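Local coordinates for MFP2b (Ascaris suum, PDB 2BJR), which enhances MSP polymerization in the amoeboid motility of Ascaris sperm and carries a bound zinc ion, at residues Leu28-Met33 with Gly127-Gly132; Ile120-Arg125 with Ala158-Ile163; Leu218-Gly223 with Lys322-Lys327. All coordinates share one frame; numbering follows the deposited sequence.

Contact 1 (Leu28-Met33 with Gly127-Gly132); sequences LGQQNM and GGALLG
NE2 of Q30 is held by one direct hydrogen bond, to L28 O in the same loop at 3.0 Å. That oxygen is met on a lone pair, and it lies close to the plane of the Q30 amide, so the bond fixes the rotation of the flat group. The other end of the amide is held through solvent: a water donates to Q30 OE1 at 2.8 Å and accepts from A129 N at 3.0 Å, the one polar link between the segments. With CG anti to the carbonyl carbon and a bend at chi2 (-54°), the Q30 chain folds back to set its amide against A129, whose CB lies 3.4 Å from Q30 OE1.

The loop 28-33 leads into strand 34-40 of the six-stranded antiparallel sheet, whereas 131-132 belong to strand 130-135 of the four-stranded one, so the contact joins two beta-sheets of the N-terminal half without a direct hydrogen bond.

M33, a selenomethionine, gives the largest single share of the buried surface. CG is anti to the backbone N and the chain stays extended through chi2 (174°), turning only at chi3 (-63°), which brings CE to 3.4 Å from A129 O. SE lies alongside the strand backbone, 3.6 Å from L131 N and 3.9 Å from L131 CB. L131 N is buried here and has no hydrogen-bond partner in the model.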
loop_
_atom_site.group_PDB
_atom_site.type_symbol
_atom_site.label_atom_id
_atom_site.label_comp_id
_atom_site.label_asym_id
_atom_site.label_seq_id
_atom_site.Cartn_x
_atom_site.Cartn_y
_atom_site.Cartn_z
ATOM N N LEU A 28 -0.585 -5.493 -7.389
ATOM C CA LEU A 28 0.787 -5.001 -7.682
ATOM C C LEU A 28 0.749 -3.540 -8.006
ATOM O O LEU A 28 -0.006 -3.131 -8.873
ATOM C CB LEU A 28 1.373 -5.729 -8.869
ATOM C CG LEU A 28 2.845 -5.381 -9.198
ATOM C CD1 LEU A 28 3.750 -5.882 -8.134
ATOM C CD2 LEU A 28 3.194 -5.906 -10.570
ATOM N N GLY A 29 1.574 -2.757 -7.345
ATOM C CA GLY A 29 1.682 -1.342 -7.680
ATOM C C GLY A 29 0.617 -0.432 -7.096
ATOM O O GLY A 29 0.690 0.807 -7.271
ATOM N N GLN A 30 -0.352 -0.977 -6.365
ATOM C CA GLN A 30 -1.476 -0.178 -5.908
ATOM C C GLN A 30 -1.324 0.181 -4.450
ATOM O O GLN A 30 -0.877 -0.637 -3.643
ATOM C CB GLN A 30 -2.815 -0.913 -6.159
ATOM C CG GLN A 30 -2.943 -1.520 -7.566
ATOM C CD GLN A 30 -2.692 -0.488 -8.665
ATOM O OE1 GLN A 30 -3.286 0.605 -8.645
ATOM N NE2 GLN A 30 -1.797 -0.810 -9.587
ATOM N N GLN A 31 -1.753 1.393 -4.091
ATOM C CA GLN A 31 -1.527 1.891 -2.744
ATOM C C GLN A 31 -2.445 1.274 -1.707
ATOM O O GLN A 31 -2.034 1.065 -0.578
ATOM C CB GLN A 31 -1.665 3.424 -2.699
ATOM C CG GLN A 31 -1.181 4.041 -1.389
ATOM C CD GLN A 31 0.343 3.837 -1.190
ATOM O OE1 GLN A 31 1.113 4.252 -2.050
ATOM N NE2 GLN A 31 0.744 3.164 -0.130
ATOM N N ASN A 32 -3.702 0.993 -2.100
ATOM C CA ASN A 32 -4.715 0.646 -1.132
ATOM C C ASN A 32 -5.733 -0.273 -1.746
ATOM O O ASN A 32 -6.921 0.051 -1.810
ATOM C CB ASN A 32 -5.349 1.883 -0.617
ATOM C CG ASN A 32 -6.344 1.639 0.529
ATOM O OD1 ASN A 32 -6.219 0.693 1.283
ATOM N ND2 ASN A 32 -7.329 2.560 0.669
HETATM N N MSE A 33 -5.241 -1.377 -2.260
HETATM C CA MSE A 33 -6.077 -2.347 -2.961
HETATM C C MSE A 33 -5.451 -3.713 -2.704
HETATM O O MSE A 33 -4.295 -3.923 -3.069
HETATM C CB MSE A 33 -6.145 -2.035 -4.458
HETATM C CG MSE A 33 -7.099 -2.910 -5.222
HETATM SE SE MSE A 33 -7.223 -2.296 -7.081
HETATM C CE MSE A 33 -8.009 -0.487 -6.653
ATOM N N GLY A 127 -7.964 5.945 -15.329
ATOM C CA GLY A 127 -8.504 6.493 -14.108
ATOM C C GLY A 127 -8.188 5.692 -12.858
ATOM O O GLY A 127 -8.595 6.055 -11.758
ATOM N N GLY A 128 -7.496 4.569 -13.024
ATOM C CA GLY A 128 -7.102 3.767 -11.891
ATOM C C GLY A 128 -7.334 2.294 -12.121
ATOM O O GLY A 128 -8.385 1.884 -12.642
ATOM N N ALA A 129 -6.362 1.502 -11.693
ATOM C CA ALA A 129 -6.465 0.027 -11.765
ATOM C C ALA A 129 -7.669 -0.494 -11.003
ATOM O O ALA A 129 -8.077 0.079 -9.980
ATOM C CB ALA A 129 -5.228 -0.576 -11.210
ATOM N N LEU A 130 -8.237 -1.624 -11.454
ATOM C CA LEU A 130 -9.217 -2.321 -10.655
ATOM C C LEU A 130 -8.828 -3.786 -10.641
ATOM O O LEU A 130 -8.421 -4.321 -11.647
ATOM C CB LEU A 130 -10.641 -2.249 -11.227
ATOM C CG LEU A 130 -11.527 -1.035 -11.024
ATOM C CD1 LEU A 130 -12.840 -1.265 -11.756
ATOM C CD2 LEU A 130 -11.721 -0.645 -9.562
ATOM N N LEU A 131 -9.010 -4.380 -9.486
ATOM C CA LEU A 131 -8.793 -5.794 -9.279
ATOM C C LEU A 131 -10.160 -6.465 -9.314
ATOM O O LEU A 131 -11.109 -6.027 -8.647
ATOM C CB LEU A 131 -8.059 -5.968 -7.949
ATOM C CG LEU A 131 -7.615 -7.333 -7.549
ATOM C CD1 LEU A 131 -6.533 -7.924 -8.457
ATOM C CD2 LEU A 131 -7.195 -7.257 -6.071
ATOM N N GLY A 132 -10.261 -7.514 -10.107
ATOM C CA GLY A 132 -11.489 -8.303 -10.223
ATOM C C GLY A 132 -11.188 -9.796 -10.297
ATOM O O GLY A 132 -10.143 -10.236 -9.816
HETATM O O HOH W 1 -3.846 2.579 -10.502
#

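Contact 2 (Ile120-Arg125 with Ala158-Ile163); sequences ILWSER and ANMLII. With SO4 (sulfate ion), chain E.
L121 and L161 satisfy each other's backbone in both directions. L121 N donates to L161 O at 2.8 Å along an almost straight path (173° at the hydrogen), within the carbonyl plane. The return bond, L161 N to L121 O at 2.9 Å, arrives on a lone pair. L121 O is shared, since S123 N also reaches it in a weak bond that closes an inverse gamma turn centred on W122. The flanking residues turn their polar backbone atoms the other way: I120 and W122 toward strand 130-135, while M160 and I162 bond to Y98 and I96.

The W122 indole has its single donor engaged at the ring edge. NE1 gives its hydrogen to a sulfate, probably from the crystallisation liquor, with O1 at 3.1 Å and 162° the straighter acceptor and O2 at 3.2 Å the more bent one. The two faces are taken by carbon. M160, a selenomethionine extended beyond CG, lies beside W122 and places CE over the five-membered ring, 3.6 Å from its centroid and only 9° off the normal, a CH-pi contact; SE, nearer W122 CB, sits obliquely to the ring. R125 CB packs on the opposite face.

At its base M160 is just as closely fitted: CB lies 3.4 Å from L121 O and 3.8 Å from I120 CG1. On the other face of the pair, S123 OG comes 3.7 Å from L161 CG.

One antiparallel hydrogen-bonded pair thus joins the edge strand 117-122 of the four-stranded sheet to strand 161-166, the middle of a three-stranded sheet, and the methyl and selenium of M160 against W122 form a Met-aromatic contact beside this junction.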
loop_
_atom_site.group_PDB
_atom_site.type_symbol
_atom_site.label_atom_id
_atom_site.label_comp_id
_atom_site.label_asym_id
_atom_site.label_seq_id
_atom_site.Cartn_x
_atom_site.Cartn_y
_atom_site.Cartn_z
ATOM N N ILE A 120 -7.602 -11.017 -11.144
ATOM C CA ILE A 120 -7.068 -10.371 -12.328
ATOM C C ILE A 120 -7.048 -8.854 -12.094
ATOM O O ILE A 120 -8.037 -8.259 -11.638
ATOM C CB ILE A 120 -7.807 -10.813 -13.590
ATOM C CG1 ILE A 120 -7.120 -10.293 -14.840
ATOM C CG2 ILE A 120 -9.279 -10.442 -13.571
ATOM C CD1 ILE A 120 -7.644 -10.996 -16.118
ATOM N N LEU A 121 -5.884 -8.272 -12.338
ATOM C CA LEU A 121 -5.664 -6.837 -12.178
ATOM C C LEU A 121 -5.598 -6.135 -13.516
ATOM O O LEU A 121 -4.714 -6.355 -14.317
ATOM C CB LEU A 121 -4.379 -6.609 -11.386
ATOM C CG LEU A 121 -4.086 -5.139 -11.113
ATOM C CD1 LEU A 121 -5.089 -4.482 -10.176
ATOM C CD2 LEU A 121 -2.701 -5.064 -10.524
ATOM N N TRP A 122 -6.566 -5.262 -13.735
ATOM C CA TRP A 122 -6.616 -4.376 -14.876
ATOM C C TRP A 122 -5.763 -3.155 -14.540
ATOM O O TRP A 122 -6.261 -2.114 -14.202
ATOM C CB TRP A 122 -8.069 -4.003 -15.161
ATOM C CG TRP A 122 -8.364 -3.267 -16.431
ATOM C CD1 TRP A 122 -7.479 -2.839 -17.392
ATOM C CD2 TRP A 122 -9.653 -2.865 -16.873
ATOM N NE1 TRP A 122 -8.145 -2.159 -18.381
ATOM C CE2 TRP A 122 -9.488 -2.177 -18.097
ATOM C CE3 TRP A 122 -10.943 -3.006 -16.348
ATOM C CZ2 TRP A 122 -10.572 -1.632 -18.801
ATOM C CZ3 TRP A 122 -11.999 -2.474 -17.034
ATOM C CH2 TRP A 122 -11.819 -1.812 -18.261
ATOM N N SER A 123 -4.460 -3.334 -14.649
ATOM C CA SER A 123 -3.479 -2.386 -14.163
ATOM C C SER A 123 -3.520 -1.045 -14.905
ATOM O O SER A 123 -3.282 0.016 -14.303
ATOM C CB SER A 123 -2.045 -3.000 -14.275
ATOM O OG SER A 123 -1.891 -3.842 -15.455
ATOM N N GLU A 124 -3.786 -1.099 -16.198
ATOM C CA GLU A 124 -3.740 0.080 -17.066
ATOM C C GLU A 124 -5.090 0.759 -17.307
ATOM O O GLU A 124 -5.206 1.574 -18.213
ATOM C CB GLU A 124 -3.099 -0.290 -18.403
ATOM C CG GLU A 124 -1.729 -0.926 -18.272
ATOM C CD GLU A 124 -0.740 -0.036 -17.560
ATOM O OE1 GLU A 124 -0.531 1.102 -18.008
ATOM O OE2 GLU A 124 -0.163 -0.463 -16.537
ATOM N N ARG A 125 -6.104 0.428 -16.509
ATOM C CA ARG A 125 -7.438 0.952 -16.671
ATOM C C ARG A 125 -7.393 2.459 -16.499
ATOM O O ARG A 125 -6.783 2.987 -15.536
ATOM C CB ARG A 125 -8.366 0.359 -15.633
ATOM C CG ARG A 125 -9.797 0.775 -15.688
ATOM C CD ARG A 125 -10.569 0.168 -14.573
ATOM N NE ARG A 125 -11.903 0.716 -14.463
ATOM C CZ ARG A 125 -12.242 1.762 -13.700
ATOM N NH1 ARG A 125 -11.374 2.406 -12.940
ATOM N NH2 ARG A 125 -13.471 2.163 -13.705
ATOM N N ALA A 158 -5.135 -9.315 -22.383
ATOM C CA ALA A 158 -3.757 -9.776 -22.631
ATOM C C ALA A 158 -2.689 -9.246 -21.683
ATOM O O ALA A 158 -1.808 -9.982 -21.220
ATOM C CB ALA A 158 -3.366 -9.458 -24.096
ATOM N N ASN A 159 -2.779 -7.964 -21.387
ATOM C CA ASN A 159 -1.787 -7.279 -20.550
ATOM C C ASN A 159 -2.238 -7.096 -19.105
ATOM O O ASN A 159 -1.510 -6.517 -18.296
ATOM C CB ASN A 159 -1.475 -5.908 -21.127
ATOM C CG ASN A 159 -1.001 -5.959 -22.584
ATOM O OD1 ASN A 159 -1.389 -5.097 -23.398
ATOM N ND2 ASN A 159 -0.210 -6.957 -22.916
HETATM N N MSE A 160 -3.425 -7.573 -18.760
HETATM C CA MSE A 160 -3.835 -7.579 -17.348
HETATM C C MSE A 160 -2.951 -8.574 -16.601
HETATM O O MSE A 160 -2.357 -9.471 -17.203
HETATM C CB MSE A 160 -5.326 -7.952 -17.235
HETATM C CG MSE A 160 -6.184 -6.973 -17.923
HETATM SE SE MSE A 160 -8.041 -7.207 -17.448
HETATM C CE MSE A 160 -8.841 -5.985 -18.761
ATOM N N LEU A 161 -2.857 -8.421 -15.291
ATOM C CA LEU A 161 -1.928 -9.186 -14.482
ATOM C C LEU A 161 -2.676 -10.196 -13.596
ATOM O O LEU A 161 -3.676 -9.871 -12.992
ATOM C CB LEU A 161 -1.110 -8.243 -13.614
ATOM C CG LEU A 161 -0.411 -7.091 -14.331
ATOM C CD1 LEU A 161 0.330 -6.252 -13.297
ATOM C CD2 LEU A 161 0.524 -7.644 -15.354
ATOM N N ILE A 162 -2.120 -11.398 -13.489
ATOM C CA ILE A 162 -2.582 -12.466 -12.594
ATOM C C ILE A 162 -1.408 -12.947 -11.759
ATOM O O ILE A 162 -0.238 -12.640 -12.089
ATOM C CB ILE A 162 -3.215 -13.612 -13.405
ATOM C CG1 ILE A 162 -2.202 -14.265 -14.357
ATOM C CG2 ILE A 162 -4.344 -13.062 -14.202
ATOM C CD1 ILE A 162 -2.644 -15.599 -15.003
ATOM N N ILE A 163 -1.712 -13.614 -10.647
ATOM C CA ILE A 163 -0.687 -14.101 -9.718
ATOM C C ILE A 163 -0.246 -15.530 -10.053
ATOM O O ILE A 163 -1.097 -16.446 -10.156
ATOM C CB ILE A 163 -1.198 -14.052 -8.285
ATOM C CG1 ILE A 163 -1.480 -12.607 -7.860
ATOM C CG2 ILE A 163 -0.228 -14.684 -7.346
ATOM C CD1 ILE A 163 -2.302 -12.494 -6.582
HETATM S S SO4 E . -7.283 -0.261 -21.546
HETATM O O1 SO4 E . -6.570 -1.408 -20.970
HETATM O O2 SO4 E . -8.212 0.212 -20.542
HETATM O O3 SO4 E . -6.255 0.745 -21.898
HETATM O O4 SO4 E . -7.966 -0.695 -22.741
#

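Contact 3 (Leu218-Gly223 with Lys322-Lys327); sequences LDTLPG and KEILGK
The loop 218-223 crosses the start of strand 322-329 steeply, the touching parts running 107° apart, and comes closest at T220 and E323, whose CA atoms are 4.7 Å apart. Two hydrogen bonds clasp D219 to E323 there. E323 N donates to D219 O at 2.9 Å in a nearly straight line (169°), though from above the carbonyl plane. D219 N donates to E323 OE1, also at 2.9 Å, meeting the oxygen from above the carboxylate plane.

The E323 side chain, extended beyond CG, reaches along the loop with L218 crossing it obliquely, and its other oxygen, OE2, makes a salt bridge to R216. The carbonyl of E323 is used as well: T220 OG1, set anti to the backbone N, donates to E323 O at 2.7 Å, within the carbonyl plane. The same hydroxyl is bonded to Q228 NE2 outside the segments.

K322 and D219 meet at the exposed margin. The lysine bends at chi2 and then runs straight, its CD passing over T220 O, to end in a salt bridge, K322 NZ to D219 OD1 at 2.6 Å, on the syn lone pair of OD1. Beyond them the apolar side takes over. L221 splits its two methyls, CD2 lying 3.8 Å from K322 CB and CD1 4.0 Å from I324 CG2, where L221 and I324 cross at about a right angle.

The carboxylates of D219 and E323 are near neighbours, with D219 OD2 and E323 OE1 5.7 Å apart, but each has a basic partner. K322 would favour the charged form of D219, and R216 together with the D219 N-H that of E323, which would probably offset their repulsion.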
loop_
_atom_site.group_PDB
_atom_site.type_symbol
_atom_site.label_atom_id
_atom_site.label_comp_id
_atom_site.label_asym_id
_atom_site.label_seq_id
_atom_site.Cartn_x
_atom_site.Cartn_y
_atom_site.Cartn_z
ATOM N N LEU A 218 13.349 15.000 16.701
ATOM C CA LEU A 218 12.789 16.320 16.638
ATOM C C LEU A 218 12.836 17.079 17.949
ATOM O O LEU A 218 12.772 16.501 19.031
ATOM C CB LEU A 218 11.297 16.216 16.221
ATOM C CG LEU A 218 11.071 15.533 14.863
ATOM C CD1 LEU A 218 9.566 15.633 14.526
ATOM C CD2 LEU A 218 11.908 16.122 13.763
ATOM N N ASP A 219 12.920 18.392 17.834
ATOM C CA ASP A 219 12.576 19.303 18.946
ATOM C C ASP A 219 11.092 19.589 18.816
ATOM O O ASP A 219 10.686 20.486 18.080
ATOM C CB ASP A 219 13.436 20.561 18.837
ATOM C CG ASP A 219 13.063 21.657 19.826
ATOM O OD1 ASP A 219 12.330 21.446 20.834
ATOM O OD2 ASP A 219 13.499 22.815 19.631
ATOM N N THR A 220 10.278 18.752 19.460
ATOM C CA THR A 220 8.857 18.650 19.117
ATOM C C THR A 220 7.911 19.260 20.164
ATOM O O THR A 220 8.335 19.918 21.119
ATOM C CB THR A 220 8.495 17.191 18.749
ATOM O OG1 THR A 220 7.192 17.144 18.148
ATOM C CG2 THR A 220 8.384 16.280 19.968
ATOM N N LEU A 221 6.621 19.095 19.947
ATOM C CA LEU A 221 5.623 19.650 20.809
ATOM C C LEU A 221 5.413 18.856 22.096
ATOM O O LEU A 221 5.709 17.673 22.178
ATOM C CB LEU A 221 4.303 19.745 20.078
ATOM C CG LEU A 221 4.286 20.785 18.969
ATOM C CD1 LEU A 221 3.066 20.549 18.065
ATOM C CD2 LEU A 221 4.237 22.181 19.582
ATOM N N PRO A 222 4.916 19.532 23.123
ATOM C CA PRO A 222 4.576 18.855 24.385
ATOM C C PRO A 222 3.647 17.668 24.162
ATOM O O PRO A 222 2.624 17.768 23.438
ATOM C CB PRO A 222 3.832 19.956 25.183
ATOM C CG PRO A 222 4.406 21.217 24.709
ATOM C CD PRO A 222 4.688 20.983 23.210
ATOM N N GLY A 223 4.017 16.547 24.770
ATOM C CA GLY A 223 3.263 15.318 24.695
ATOM C C GLY A 223 3.622 14.420 23.525
ATOM O O GLY A 223 3.121 13.348 23.408
ATOM N N LYS A 322 8.259 24.547 17.149
ATOM C CA LYS A 322 8.626 23.136 17.308
ATOM C C LYS A 322 8.339 22.352 16.027
ATOM O O LYS A 322 7.472 22.728 15.234
ATOM C CB LYS A 322 7.812 22.530 18.446
ATOM C CG LYS A 322 8.040 23.206 19.815
ATOM C CD LYS A 322 9.514 23.107 20.222
ATOM C CE LYS A 322 9.751 23.615 21.652
ATOM N NZ LYS A 322 11.168 23.472 22.055
ATOM N N GLU A 323 9.077 21.270 15.862
ATOM C CA GLU A 323 8.997 20.372 14.715
ATOM C C GLU A 323 8.012 19.249 15.001
ATOM O O GLU A 323 8.069 18.672 16.067
ATOM C CB GLU A 323 10.351 19.760 14.484
ATOM C CG GLU A 323 11.416 20.770 14.073
ATOM C CD GLU A 323 12.828 20.321 14.346
ATOM O OE1 GLU A 323 13.029 19.360 15.099
ATOM O OE2 GLU A 323 13.745 20.955 13.775
ATOM N N ILE A 324 7.163 18.912 14.032
ATOM C CA ILE A 324 6.094 17.929 14.230
ATOM C C ILE A 324 5.658 17.349 12.898
ATOM O O ILE A 324 5.358 18.077 11.958
ATOM C CB ILE A 324 4.930 18.538 15.010
ATOM C CG1 ILE A 324 3.792 17.526 15.236
ATOM C CG2 ILE A 324 4.388 19.778 14.320
ATOM C CD1 ILE A 324 4.180 16.436 16.141
ATOM N N LEU A 325 5.630 16.015 12.822
ATOM C CA LEU A 325 5.339 15.321 11.590
ATOM C C LEU A 325 3.822 15.199 11.304
ATOM O O LEU A 325 3.051 14.685 12.132
ATOM C CB LEU A 325 5.983 13.947 11.617
ATOM C CG LEU A 325 5.770 13.051 10.419
ATOM C CD1 LEU A 325 6.358 13.691 9.177
ATOM C CD2 LEU A 325 6.358 11.653 10.574
ATOM N N GLY A 326 3.452 15.665 10.115
ATOM C CA GLY A 326 2.095 15.520 9.589
ATOM C C GLY A 326 2.087 15.430 8.069
ATOM O O GLY A 326 2.802 14.635 7.470
ATOM N N LYS A 327 1.221 16.181 7.429
ATOM C CA LYS A 327 1.015 15.972 5.991
ATOM C C LYS A 327 0.960 17.319 5.259
ATOM O O LYS A 327 0.653 18.337 5.871
ATOM C CB LYS A 327 -0.265 15.137 5.786
ATOM C CG LYS A 327 -1.603 15.946 6.034
ATOM C CD LYS A 327 -2.822 15.005 6.090
ATOM C CE LYS A 327 -4.136 15.789 6.318
ATOM N NZ LYS A 327 -4.613 16.449 5.032
#

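In the fold
Contacts 1 and 2 adjoin, their centres about 10 Å apart, and alternate along the chain. They meet where strands 117-122 and 130-135 pair in one sheet: G132 N lies 2.8 Å from I120 O and W122 N 2.9 Å from L130 O, both probable hydrogen bonds. Contact 3 belongs to the second cytosolic motility protein domain, with its centre about 33 Å from that of contact 1 and about 42 Å from that of contact 2, on the opposite side of the chain's centre from the latter. Like contact 1, it sets a loop leading toward a sheet strand against a strand carrying a Leu-Gly pair. All three lie away from the zinc site of H86, C174, C176 and C179.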